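Local coordinates for protein 2-pyrone-4,6-dicarboxylic acid hydrolase, putative (Pseudomonas putida, PDB 2FFI) that probably hydrolyses the lactone ring of 2-pyrone-4,6-dicarboxylate, and is a TIM-barrel protein of the amidohydrolase family, at residues A[84-89]-A[105-111]; A[93-99]-A[132-138]; A[16-22]-A[232-238]; A[162-168]-A[193-199]. One frame throughout, in Å; residues are numbered along the deposited sequence.

The four contacts sample one TIM barrel. Residues 16-22 come first and 232-238 last, so contact 3 brings the two ends of the barrel together. In between, contacts 1 and 2 interleave along the chain, and contact 4 follows them. Contacts 1, 3 and 4 all reach the same parallel sheet and lie on the barrel wall, their centres about 13 to 14 Å apart; all three reach the same phosphate ion. The neighbouring strands 194-199 and 231-234 link contacts 4 and 3 directly. Contact 2 lies in the outer helical layer, its centre about 11 Å from that of contact 1 but about 24 Å from that of contact 3. Wall and mouth thus carry the polar site, and the helices pack outside.

Contact 1: residues A[84-89]-A[105-111]; sequences RGVVML and GVRGVRL. With PO4 (phosphate ion), chain C.
V87 bridges V109 where residues 84-89 run beside strand 108-110 in the wall of the TIM barrel, with helix 95-102 between them in sequence. The backbones are tied by V87 N to G108 O at 3.3 Å and by R110 N to V87 O at 2.8 Å. Beside this bridge V87 CG2 meets V106 CG2 at 3.9 Å, the two valines crossing at about a right angle, and L89 CD1 packs on V109 CG1. At one end R84 bends at its second torsion (chi2 -60°) and runs alongside R107, both pointing the same way. Its guanidinium stacks on that of R107, centres 4.6 Å apart and planes at 28°, with R84 NE over one face near the rim. The carbonyls of F277 and G278 receive weak hydrogen bonds from R84, which probably ease the meeting of like charges. With an alanine at R84, those two carbonyls would probably lose their donors and R107 the group stacked on its face. At the other end R110 is extended, CG anti to its own N (chi1 -163°). D166 pairs with R110 NH1, and both terminal nitrogens converge on one phosphate oxygen; NH1 is doubtfully close, while R110 NH2 lies 2.7 Å from O1.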
# COMPACT_ATOMS: atom_id res chain seq x y z
N ARG A 84 2.29 -11.05 -3.60
CA ARG A 84 3.62 -10.60 -3.21
C ARG A 84 3.61 -10.12 -1.77
O ARG A 84 4.34 -10.65 -0.93
CB ARG A 84 4.12 -9.48 -4.12
CG ARG A 84 4.51 -9.97 -5.51
CD ARG A 84 5.62 -11.01 -5.47
NE ARG A 84 5.95 -11.41 -6.82
CZ ARG A 84 5.65 -12.60 -7.34
NH1 ARG A 84 5.98 -12.87 -8.60
NH2 ARG A 84 5.06 -13.52 -6.60
N GLY A 85 2.80 -9.13 -1.47
CA GLY A 85 2.75 -8.65 -0.10
C GLY A 85 4.00 -8.03 0.53
O GLY A 85 5.13 -8.43 0.24
N VAL A 86 3.75 -7.05 1.40
CA VAL A 86 4.78 -6.32 2.12
C VAL A 86 4.64 -6.62 3.62
O VAL A 86 3.54 -6.90 4.09
CB VAL A 86 4.64 -4.80 1.89
CG1 VAL A 86 4.30 -4.52 0.44
CG2 VAL A 86 3.60 -4.23 2.80
N VAL A 87 5.76 -6.56 4.35
CA VAL A 87 5.73 -6.85 5.78
C VAL A 87 6.18 -5.67 6.68
O VAL A 87 6.48 -4.58 6.19
CB VAL A 87 6.62 -8.08 6.12
CG1 VAL A 87 6.11 -9.32 5.41
CG2 VAL A 87 8.07 -7.81 5.75
N MSE A 88 6.17 -5.91 7.99
CA MSE A 88 6.62 -4.93 8.96
C MSE A 88 7.74 -5.60 9.76
O MSE A 88 7.56 -6.67 10.33
CB MSE A 88 5.47 -4.47 9.87
CG MSE A 88 4.52 -3.48 9.19
SE MSE A 88 3.16 -2.66 10.34
CE MSE A 88 4.30 -1.30 11.19
N LEU A 89 8.91 -4.98 9.77
CA LEU A 89 10.06 -5.55 10.45
C LEU A 89 10.46 -4.83 11.73
O LEU A 89 10.29 -3.62 11.87
CB LEU A 89 11.25 -5.56 9.50
CG LEU A 89 11.01 -6.27 8.17
CD1 LEU A 89 12.16 -5.94 7.22
CD2 LEU A 89 10.89 -7.77 8.38
N GLY A 105 8.24 -14.02 -1.42
CA GLY A 105 7.40 -13.14 -2.19
C GLY A 105 7.22 -11.73 -1.66
O GLY A 105 6.55 -10.91 -2.30
N VAL A 106 7.80 -11.41 -0.50
CA VAL A 106 7.65 -10.04 0.00
C VAL A 106 8.66 -9.12 -0.67
O VAL A 106 9.86 -9.43 -0.75
CB VAL A 106 7.73 -9.97 1.54
CG1 VAL A 106 8.43 -11.16 2.06
CG2 VAL A 106 8.41 -8.68 1.99
N ARG A 107 8.16 -8.00 -1.17
CA ARG A 107 8.99 -7.06 -1.89
C ARG A 107 9.11 -5.65 -1.28
O ARG A 107 9.60 -4.72 -1.94
CB ARG A 107 8.49 -6.93 -3.33
CG ARG A 107 9.38 -7.56 -4.39
CD ARG A 107 9.53 -9.05 -4.21
NE ARG A 107 9.57 -9.69 -5.51
CZ ARG A 107 9.61 -11.00 -5.69
NH1 ARG A 107 9.62 -11.50 -6.92
NH2 ARG A 107 9.64 -11.81 -4.63
N GLY A 108 8.68 -5.49 -0.04
CA GLY A 108 8.76 -4.18 0.57
C GLY A 108 8.52 -4.24 2.05
O GLY A 108 8.19 -5.30 2.58
N VAL A 109 8.74 -3.11 2.73
CA VAL A 109 8.51 -3.02 4.17
C VAL A 109 7.66 -1.79 4.39
O VAL A 109 7.85 -0.77 3.72
CB VAL A 109 9.82 -2.85 5.01
CG1 VAL A 109 10.71 -4.08 4.89
CG2 VAL A 109 10.57 -1.62 4.55
N ARG A 110 6.72 -1.89 5.33
CA ARG A 110 5.82 -0.79 5.65
C ARG A 110 6.10 -0.37 7.08
O ARG A 110 6.04 -1.17 8.01
CB ARG A 110 4.36 -1.23 5.54
CG ARG A 110 3.34 -0.07 5.46
CD ARG A 110 1.97 -0.51 5.98
NE ARG A 110 0.86 0.29 5.47
CZ ARG A 110 -0.42 0.05 5.76
NH1 ARG A 110 -1.38 0.81 5.25
NH2 ARG A 110 -0.76 -0.96 6.56
N LEU A 111 6.42 0.90 7.26
CA LEU A 111 6.69 1.43 8.59
C LEU A 111 5.34 1.59 9.28
O LEU A 111 5.17 1.21 10.46
CB LEU A 111 7.39 2.79 8.47
CG LEU A 111 8.69 2.79 7.67
CD1 LEU A 111 9.24 4.17 7.62
CD2 LEU A 111 9.69 1.83 8.30
P PO4 C . -4.58 0.28 5.92
O1 PO4 C . -3.33 -0.52 6.03
O2 PO4 C . -4.66 1.23 7.06
O3 PO4 C . -4.57 1.04 4.65
O4 PO4 C . -5.75 -0.64 5.96

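Contact 2: residues A[93-99]-A[132-138]; sequences VEQATLA and RIGEQGW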
# COMPACT_ATOMS: atom_id res chain seq x y z
N VAL A 93 17.01 -6.12 12.16
CA VAL A 93 16.78 -7.42 11.56
C VAL A 93 17.93 -7.80 10.64
O VAL A 93 18.49 -6.95 9.96
CB VAL A 93 15.48 -7.42 10.74
CG1 VAL A 93 15.17 -8.82 10.25
CG2 VAL A 93 14.33 -6.90 11.60
N GLU A 94 18.27 -9.08 10.61
CA GLU A 94 19.38 -9.52 9.78
C GLU A 94 19.01 -9.87 8.34
O GLU A 94 17.91 -10.34 8.07
CB GLU A 94 20.08 -10.71 10.45
CG GLU A 94 19.36 -12.06 10.34
CD GLU A 94 18.06 -12.16 11.14
OE1 GLU A 94 17.88 -13.20 11.83
OE2 GLU A 94 17.23 -11.22 11.07
N GLN A 95 19.94 -9.62 7.41
CA GLN A 95 19.70 -9.90 6.00
C GLN A 95 19.19 -11.32 5.78
O GLN A 95 18.38 -11.57 4.89
CB GLN A 95 20.97 -9.72 5.18
CG GLN A 95 21.43 -8.30 5.04
CD GLN A 95 20.59 -7.47 4.09
OE1 GLN A 95 20.97 -6.36 3.75
NE2 GLN A 95 19.45 -8.01 3.67
N ALA A 96 19.67 -12.25 6.58
CA ALA A 96 19.23 -13.62 6.43
C ALA A 96 17.70 -13.73 6.35
O ALA A 96 17.18 -14.33 5.41
CB ALA A 96 19.75 -14.48 7.58
N THR A 97 16.97 -13.14 7.29
CA THR A 97 15.52 -13.27 7.23
C THR A 97 14.90 -12.48 6.08
O THR A 97 13.87 -12.90 5.55
CB THR A 97 14.83 -12.89 8.57
OG1 THR A 97 14.83 -11.47 8.75
CG2 THR A 97 15.54 -13.55 9.72
N LEU A 98 15.50 -11.35 5.69
CA LEU A 98 14.96 -10.56 4.59
C LEU A 98 15.04 -11.33 3.27
O LEU A 98 14.13 -11.28 2.45
CB LEU A 98 15.72 -9.23 4.44
CG LEU A 98 15.45 -8.10 5.45
CD1 LEU A 98 15.84 -8.56 6.83
CD2 LEU A 98 16.24 -6.85 5.06
N ALA A 99 16.14 -12.05 3.07
CA ALA A 99 16.33 -12.82 1.86
C ALA A 99 15.28 -13.91 1.82
O ALA A 99 14.59 -14.06 0.81
CB ALA A 99 17.71 -13.43 1.85
N ARG A 132 19.43 -2.48 5.53
CA ARG A 132 19.09 -3.88 5.28
C ARG A 132 18.11 -4.02 4.12
O ARG A 132 18.32 -4.86 3.23
CB ARG A 132 18.45 -4.54 6.52
CG ARG A 132 19.38 -4.83 7.71
CD ARG A 132 20.42 -5.88 7.40
NE ARG A 132 21.43 -5.36 6.48
CZ ARG A 132 22.34 -4.44 6.80
NH1 ARG A 132 23.22 -4.01 5.90
NH2 ARG A 132 22.37 -3.95 8.04
N ILE A 133 17.05 -3.20 4.10
CA ILE A 133 16.06 -3.30 3.02
C ILE A 133 16.60 -2.77 1.70
O ILE A 133 16.15 -3.18 0.64
CB ILE A 133 14.74 -2.54 3.32
CG1 ILE A 133 14.78 -1.15 2.70
CG2 ILE A 133 14.51 -2.46 4.81
CD1 ILE A 133 13.44 -0.45 2.70
N GLY A 134 17.57 -1.86 1.78
CA GLY A 134 18.16 -1.32 0.57
C GLY A 134 18.96 -2.36 -0.19
O GLY A 134 18.83 -2.47 -1.41
N GLU A 135 19.77 -3.14 0.54
CA GLU A 135 20.61 -4.18 -0.05
C GLU A 135 19.74 -5.29 -0.63
O GLU A 135 20.21 -6.07 -1.46
CB GLU A 135 21.58 -4.75 1.00
CG GLU A 135 22.39 -5.99 0.54
CD GLU A 135 23.33 -6.57 1.62
OE1 GLU A 135 23.80 -7.72 1.43
OE2 GLU A 135 23.61 -5.88 2.63
N GLN A 136 18.48 -5.35 -0.20
CA GLN A 136 17.56 -6.37 -0.72
C GLN A 136 16.76 -5.79 -1.89
O GLN A 136 16.13 -6.53 -2.64
CB GLN A 136 16.59 -6.84 0.36
CG GLN A 136 16.08 -8.26 0.13
CD GLN A 136 17.19 -9.29 0.22
OE1 GLN A 136 17.04 -10.41 -0.23
NE2 GLN A 136 18.31 -8.90 0.83
N GLY A 137 16.79 -4.48 -2.03
CA GLY A 137 16.07 -3.84 -3.13
C GLY A 137 14.63 -3.55 -2.81
O GLY A 137 13.92 -3.00 -3.64
N TRP A 138 14.20 -3.91 -1.60
CA TRP A 138 12.84 -3.70 -1.13
C TRP A 138 12.47 -2.23 -1.03
O TRP A 138 13.30 -1.39 -0.73
CB TRP A 138 12.65 -4.34 0.26
CG TRP A 138 12.51 -5.81 0.24
CD1 TRP A 138 12.53 -6.62 -0.86
CD2 TRP A 138 12.27 -6.68 1.36
NE1 TRP A 138 12.32 -7.94 -0.50
CE2 TRP A 138 12.15 -8.00 0.86
CE3 TRP A 138 12.15 -6.46 2.74
CZ2 TRP A 138 11.92 -9.09 1.68
CZ3 TRP A 138 11.92 -7.56 3.56
CH2 TRP A 138 11.81 -8.86 3.03
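In the helical outer layer of the TIM barrel, L98 of helix 95-102 reaches toward R132 and W138, at and just beyond helix 127-136. The axes of segments 95-99 and 132-136 approach to 9.9 Å and cross at -44°, running broadly the same way. L98 CD2 sits 3.5 Å from R132 CB and close to the carbonyl of R132, while its branch carbon CG lies 4.0 Å from W138 CZ3. That indole is also backed by Q136, whose CG rests over one face near the rim. Q136 reaches back across the groove to A99, its OE1 lying 3.3 Å from A99 CA. On the more open flank R132, bent at its second and third torsions, doubles back over the start of the other helix, where its CG comes 3.2 Å from V93 O and its CD 3.5 Å from Q95 CG. Q95 crosses R132 at about a right angle, its amide at the edge of the guanidinium with the planes 67° apart. A long salt bridge, R132 NH1 to E135 OE2 at 3.8 Å, lies beside them. G137 closes helix 127-136 in a Schellman motif and turns W138 inward toward V106 and V109, as expected where consecutive outer helices of an alpha/beta barrel lean on each other and on the strand between them.

Contact 3: residues A[16-22]-A[232-238]; sequences DSHAHVF and MWGSDWP. With PO4 (phosphate ion), chain C.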
# COMPACT_ATOMS: atom_id res chain seq x y z
N ASP A 16 -3.93 -6.13 -7.89
CA ASP A 16 -4.41 -5.34 -6.74
C ASP A 16 -3.25 -5.08 -5.78
O ASP A 16 -2.74 -6.02 -5.19
CB ASP A 16 -5.52 -6.10 -5.98
CG ASP A 16 -5.84 -5.49 -4.62
OD1 ASP A 16 -6.64 -6.11 -3.87
OD2 ASP A 16 -5.30 -4.39 -4.29
N SER A 17 -2.83 -3.83 -5.62
CA SER A 17 -1.75 -3.56 -4.67
C SER A 17 -2.41 -3.13 -3.36
O SER A 17 -3.44 -2.47 -3.38
CB SER A 17 -0.82 -2.46 -5.20
OG SER A 17 -1.50 -1.24 -5.38
N HIS A 18 -1.85 -3.53 -2.24
CA HIS A 18 -2.42 -3.16 -0.93
C HIS A 18 -3.72 -3.89 -0.54
O HIS A 18 -4.79 -3.63 -1.09
CB HIS A 18 -2.64 -1.65 -0.85
CG HIS A 18 -2.49 -1.10 0.53
ND1 HIS A 18 -3.41 -1.33 1.53
CD2 HIS A 18 -1.52 -0.34 1.08
CE1 HIS A 18 -3.02 -0.73 2.64
NE2 HIS A 18 -1.87 -0.12 2.39
N ALA A 19 -3.61 -4.78 0.43
CA ALA A 19 -4.75 -5.55 0.93
C ALA A 19 -4.30 -6.32 2.18
O ALA A 19 -3.11 -6.59 2.34
CB ALA A 19 -5.24 -6.51 -0.15
N HIS A 20 -5.23 -6.68 3.05
CA HIS A 20 -4.91 -7.39 4.28
C HIS A 20 -5.67 -8.70 4.42
O HIS A 20 -6.78 -8.84 3.91
CB HIS A 20 -5.23 -6.51 5.49
CG HIS A 20 -4.62 -5.15 5.43
ND1 HIS A 20 -3.26 -4.95 5.48
CD2 HIS A 20 -5.17 -3.92 5.26
CE1 HIS A 20 -3.00 -3.67 5.33
NE2 HIS A 20 -4.14 -3.02 5.20
N VAL A 21 -5.08 -9.67 5.12
CA VAL A 21 -5.74 -10.94 5.40
C VAL A 21 -5.37 -11.32 6.83
O VAL A 21 -4.28 -11.01 7.30
CB VAL A 21 -5.33 -12.10 4.39
CG1 VAL A 21 -5.72 -11.72 2.98
CG2 VAL A 21 -3.83 -12.42 4.49
N PHE A 22 -6.30 -11.95 7.54
CA PHE A 22 -6.08 -12.38 8.92
C PHE A 22 -7.26 -13.22 9.35
O PHE A 22 -8.38 -12.93 8.98
CB PHE A 22 -5.87 -11.17 9.85
CG PHE A 22 -6.85 -10.04 9.63
CD1 PHE A 22 -8.10 -10.06 10.24
CD2 PHE A 22 -6.51 -8.96 8.83
CE1 PHE A 22 -8.99 -9.01 10.06
CE2 PHE A 22 -7.40 -7.90 8.64
CZ PHE A 22 -8.64 -7.93 9.26
N MSE A 232 -0.51 3.39 -8.76
CA MSE A 232 -1.14 2.08 -8.82
C MSE A 232 -2.38 2.04 -7.93
O MSE A 232 -2.42 2.68 -6.88
CB MSE A 232 -0.18 0.99 -8.38
CG MSE A 232 0.10 0.98 -6.91
SE MSE A 232 1.84 0.22 -6.54
CE MSE A 232 2.73 1.87 -6.14
N TRP A 233 -3.37 1.27 -8.35
CA TRP A 233 -4.61 1.16 -7.59
C TRP A 233 -4.61 0.07 -6.53
O TRP A 233 -4.11 -1.03 -6.75
CB TRP A 233 -5.79 0.90 -8.53
CG TRP A 233 -7.10 0.67 -7.81
CD1 TRP A 233 -8.01 1.62 -7.44
CD2 TRP A 233 -7.65 -0.60 -7.40
NE1 TRP A 233 -9.09 1.02 -6.82
CE2 TRP A 233 -8.89 -0.34 -6.79
CE3 TRP A 233 -7.20 -1.93 -7.48
CZ2 TRP A 233 -9.70 -1.35 -6.28
CZ3 TRP A 233 -8.01 -2.95 -6.97
CH2 TRP A 233 -9.25 -2.65 -6.38
N GLY A 234 -5.21 0.38 -5.39
CA GLY A 234 -5.32 -0.60 -4.32
C GLY A 234 -6.77 -0.76 -3.87
O GLY A 234 -7.54 0.18 -3.98
N SER A 235 -7.15 -1.92 -3.37
CA SER A 235 -8.52 -2.09 -2.93
C SER A 235 -8.58 -1.73 -1.44
O SER A 235 -9.58 -1.18 -0.95
CB SER A 235 -8.99 -3.53 -3.13
OG SER A 235 -8.18 -4.44 -2.41
N ASP A 236 -7.52 -2.07 -0.72
CA ASP A 236 -7.43 -1.80 0.71
C ASP A 236 -8.34 -2.71 1.51
O ASP A 236 -8.66 -2.44 2.67
CB ASP A 236 -7.79 -0.34 1.01
CG ASP A 236 -7.36 0.07 2.39
OD1 ASP A 236 -7.93 1.04 2.94
OD2 ASP A 236 -6.44 -0.59 2.93
N TRP A 237 -8.78 -3.79 0.87
CA TRP A 237 -9.67 -4.77 1.48
C TRP A 237 -8.97 -5.32 2.72
O TRP A 237 -7.74 -5.40 2.77
CB TRP A 237 -9.91 -5.90 0.47
CG TRP A 237 -10.88 -6.94 0.92
CD1 TRP A 237 -12.24 -6.91 0.77
CD2 TRP A 237 -10.58 -8.17 1.58
NE1 TRP A 237 -12.79 -8.04 1.28
CE2 TRP A 237 -11.80 -8.84 1.79
CE3 TRP A 237 -9.39 -8.77 2.02
CZ2 TRP A 237 -11.88 -10.09 2.43
CZ3 TRP A 237 -9.47 -10.02 2.65
CH2 TRP A 237 -10.71 -10.66 2.85
N PRO A 238 -9.73 -5.74 3.75
CA PRO A 238 -11.19 -5.73 3.81
C PRO A 238 -11.77 -4.36 4.17
O PRO A 238 -12.93 -4.26 4.59
CB PRO A 238 -11.48 -6.78 4.85
CG PRO A 238 -10.39 -6.54 5.83
CD PRO A 238 -9.17 -6.36 4.96
P PO4 C . -4.58 0.28 5.92
O1 PO4 C . -3.33 -0.52 6.03
O2 PO4 C . -4.66 1.23 7.06
O3 PO4 C . -4.57 1.04 4.65
O4 PO4 C . -5.75 -0.64 5.96
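At the mouth of the barrel, in the pocket where amidohydrolases of this fold carry their active site and this protein probably does too, the His-X-His sequence H18-A19-H20 meets D236, which follows strand 231-234. The two segments are laced together from that strand toward the mouth. S17 N and S17 OG both bond W233 O, the hydroxyl from above the carbonyl plane at 3.0 Å. D16 grips S235 twice: OD1 takes the hydroxyl OG at 2.7 Å on its syn side, and OD2 takes the backbone N from above the carboxylate plane. The D16 carboxylate is put there by CG standing anti to its N (chi1 167°), and OD1 has a second partner in Y45. Further out D236 N bonds H18 O, and H20 N bonds W237 O at 2.8 Å, just before the cis peptide of P238. H18 and D236 point the same way, ring and carboxylate planes 74° apart, with ND1 3.4 Å from OD2. D236 OD1 forms a salt bridge with R203, while H20 ND1 is held by V60 O. H20 NE2 makes weak bonds to phosphate O1 at 2.8 Å and O4 at 3.0 Å; D236 OD2 lies 3.0 Å from O3. In many amidohydrolases corresponding histidines and aspartate hold a metal; here H20, with H167 and R110, meets a phosphate, probably from the crystallisation liquor, so the pocket can accept an anion, consistent with a dicarboxylate substrate.

Contact 4: residues A[162-168]-A[193-199]; sequences DIVIDHF and KVWVKVS. With PO4 (phosphate ion), chain C.
I165 CD1 meets V194 CG2 at 4.1 Å on the helix-facing side of two parallel strands, 163-165 and 194-199, the beta parts of a beta-alpha-beta unit in the TIM barrel. Helix 149-156 covers I163 and I165 there, while on the other face V164 CG2 packs on W195 CB at 3.9 Å. The strands, crossing at -24°, are zipped by I163 N to K193 O, W195 N to I163 O, I165 N to W195 O and K197 N to I165 O. Beyond the last rung F168 N bonds K197 O, and the F168 ring lies with one face on V198, whose CA is 4.0 Å from the centroid, a CH-pi contact. Outward the contact turns polar. K197 passes across V164, CE 3.7 Å from V164 CG1, carrying NZ to a salt bridge with E141; D166 lies side by side with it, OD2 3.4 Å from K197 CE. The H167 ring is met at its edge, in plane, by S199 OG and by the phosphate. H167 ND1 and S199 OG share a hydrogen bond of 2.8 Å, while NE2 serves the anion. An alanine in place of H167 would probably leave the S199 hydroxyl and the phosphate each without this partner. H167 NE2 donates to phosphate O3 at 2.7 Å with an angle of 153°.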
# COMPACT_ATOMS: atom_id res chain seq x y z
N ASP A 162 13.16 2.90 -3.32
CA ASP A 162 11.81 3.18 -3.74
C ASP A 162 10.94 3.54 -2.55
O ASP A 162 11.02 2.91 -1.48
CB ASP A 162 11.22 1.96 -4.46
CG ASP A 162 11.93 1.65 -5.77
OD1 ASP A 162 11.97 0.46 -6.16
OD2 ASP A 162 12.43 2.60 -6.42
N ILE A 163 10.13 4.57 -2.73
CA ILE A 163 9.24 5.03 -1.68
C ILE A 163 7.80 5.00 -2.20
O ILE A 163 7.46 5.70 -3.17
CB ILE A 163 9.59 6.46 -1.25
CG1 ILE A 163 11.06 6.53 -0.83
CG2 ILE A 163 8.65 6.90 -0.14
CD1 ILE A 163 11.60 7.96 -0.70
N VAL A 164 6.97 4.19 -1.54
CA VAL A 164 5.56 4.04 -1.87
C VAL A 164 4.68 4.76 -0.85
O VAL A 164 4.70 4.41 0.33
CB VAL A 164 5.15 2.56 -1.88
CG1 VAL A 164 3.66 2.44 -2.20
CG2 VAL A 164 5.97 1.78 -2.89
N ILE A 165 3.90 5.73 -1.32
CA ILE A 165 3.00 6.52 -0.48
C ILE A 165 1.57 5.97 -0.52
O ILE A 165 1.00 5.81 -1.60
CB ILE A 165 3.00 8.00 -0.92
CG1 ILE A 165 4.40 8.56 -0.79
CG2 ILE A 165 2.11 8.84 -0.03
CD1 ILE A 165 4.53 9.93 -1.34
N ASP A 166 0.99 5.69 0.65
CA ASP A 166 -0.36 5.13 0.76
C ASP A 166 -1.52 6.11 0.67
O ASP A 166 -1.45 7.22 1.19
CB ASP A 166 -0.51 4.37 2.08
CG ASP A 166 0.33 3.11 2.13
OD1 ASP A 166 0.26 2.43 3.18
OD2 ASP A 166 1.04 2.79 1.15
N HIS A 167 -2.59 5.67 0.02
CA HIS A 167 -3.81 6.43 -0.15
C HIS A 167 -3.64 7.89 -0.50
O HIS A 167 -3.93 8.76 0.31
CB HIS A 167 -4.66 6.35 1.12
CG HIS A 167 -4.74 4.98 1.71
ND1 HIS A 167 -4.85 3.85 0.93
CD2 HIS A 167 -4.74 4.56 2.99
CE1 HIS A 167 -4.91 2.79 1.72
NE2 HIS A 167 -4.85 3.19 2.97
N PHE A 168 -3.18 8.17 -1.71
CA PHE A 168 -3.03 9.56 -2.14
C PHE A 168 -2.16 10.39 -1.20
O PHE A 168 -2.02 11.60 -1.38
CB PHE A 168 -4.40 10.21 -2.24
CG PHE A 168 -5.30 9.60 -3.27
CD1 PHE A 168 -5.28 10.07 -4.58
CD2 PHE A 168 -6.21 8.60 -2.93
CE1 PHE A 168 -6.15 9.56 -5.53
CE2 PHE A 168 -7.09 8.09 -3.88
CZ PHE A 168 -7.06 8.57 -5.18
N LYS A 193 11.92 7.60 -8.03
CA LYS A 193 11.99 6.56 -7.03
C LYS A 193 10.80 6.68 -6.07
O LYS A 193 10.73 5.98 -5.06
CB LYS A 193 13.32 6.65 -6.27
CG LYS A 193 14.58 6.41 -7.13
CD LYS A 193 15.11 4.95 -7.08
CE LYS A 193 15.55 4.55 -5.67
NZ LYS A 193 16.16 3.19 -5.59
N VAL A 194 9.86 7.55 -6.39
CA VAL A 194 8.69 7.72 -5.54
C VAL A 194 7.37 7.28 -6.18
O VAL A 194 6.97 7.75 -7.26
CB VAL A 194 8.57 9.18 -5.04
CG1 VAL A 194 8.80 10.15 -6.17
CG2 VAL A 194 7.20 9.40 -4.39
N TRP A 195 6.71 6.34 -5.50
CA TRP A 195 5.44 5.78 -5.95
C TRP A 195 4.35 6.26 -5.03
O TRP A 195 4.55 6.49 -3.83
CB TRP A 195 5.48 4.26 -5.89
CG TRP A 195 6.10 3.63 -7.07
CD1 TRP A 195 5.47 3.13 -8.17
CD2 TRP A 195 7.50 3.46 -7.30
NE1 TRP A 195 6.39 2.66 -9.08
CE2 TRP A 195 7.64 2.86 -8.57
CE3 TRP A 195 8.64 3.78 -6.57
CZ2 TRP A 195 8.88 2.56 -9.12
CZ3 TRP A 195 9.88 3.48 -7.11
CH2 TRP A 195 9.99 2.88 -8.37
N VAL A 196 3.17 6.40 -5.60
CA VAL A 196 2.03 6.83 -4.84
C VAL A 196 0.85 5.93 -5.17
O VAL A 196 0.54 5.68 -6.34
CB VAL A 196 1.68 8.29 -5.16
CG1 VAL A 196 1.61 8.46 -6.66
CG2 VAL A 196 0.37 8.67 -4.50
N LYS A 197 0.21 5.41 -4.12
CA LYS A 197 -0.93 4.53 -4.27
C LYS A 197 -2.25 5.27 -4.23
O LYS A 197 -2.50 6.08 -3.33
CB LYS A 197 -0.93 3.44 -3.19
CG LYS A 197 -0.20 2.18 -3.58
CD LYS A 197 -0.56 0.98 -2.71
CE LYS A 197 0.43 0.77 -1.57
NZ LYS A 197 0.50 -0.65 -1.12
N VAL A 198 -3.08 5.01 -5.23
CA VAL A 198 -4.40 5.61 -5.32
C VAL A 198 -5.37 4.52 -4.82
O VAL A 198 -5.77 3.62 -5.55
CB VAL A 198 -4.71 6.04 -6.78
CG1 VAL A 198 -3.96 5.18 -7.76
CG2 VAL A 198 -6.21 5.97 -7.04
N SER A 199 -5.71 4.61 -3.54
CA SER A 199 -6.57 3.64 -2.89
C SER A 199 -7.26 4.19 -1.65
O SER A 199 -6.85 5.19 -1.06
CB SER A 199 -5.76 2.39 -2.50
OG SER A 199 -4.68 2.69 -1.62
P PO4 C . -4.58 0.28 5.92
O1 PO4 C . -3.33 -0.52 6.03
O2 PO4 C . -4.66 1.23 7.06
O3 PO4 C . -4.57 1.04 4.65
O4 PO4 C . -5.75 -0.64 5.96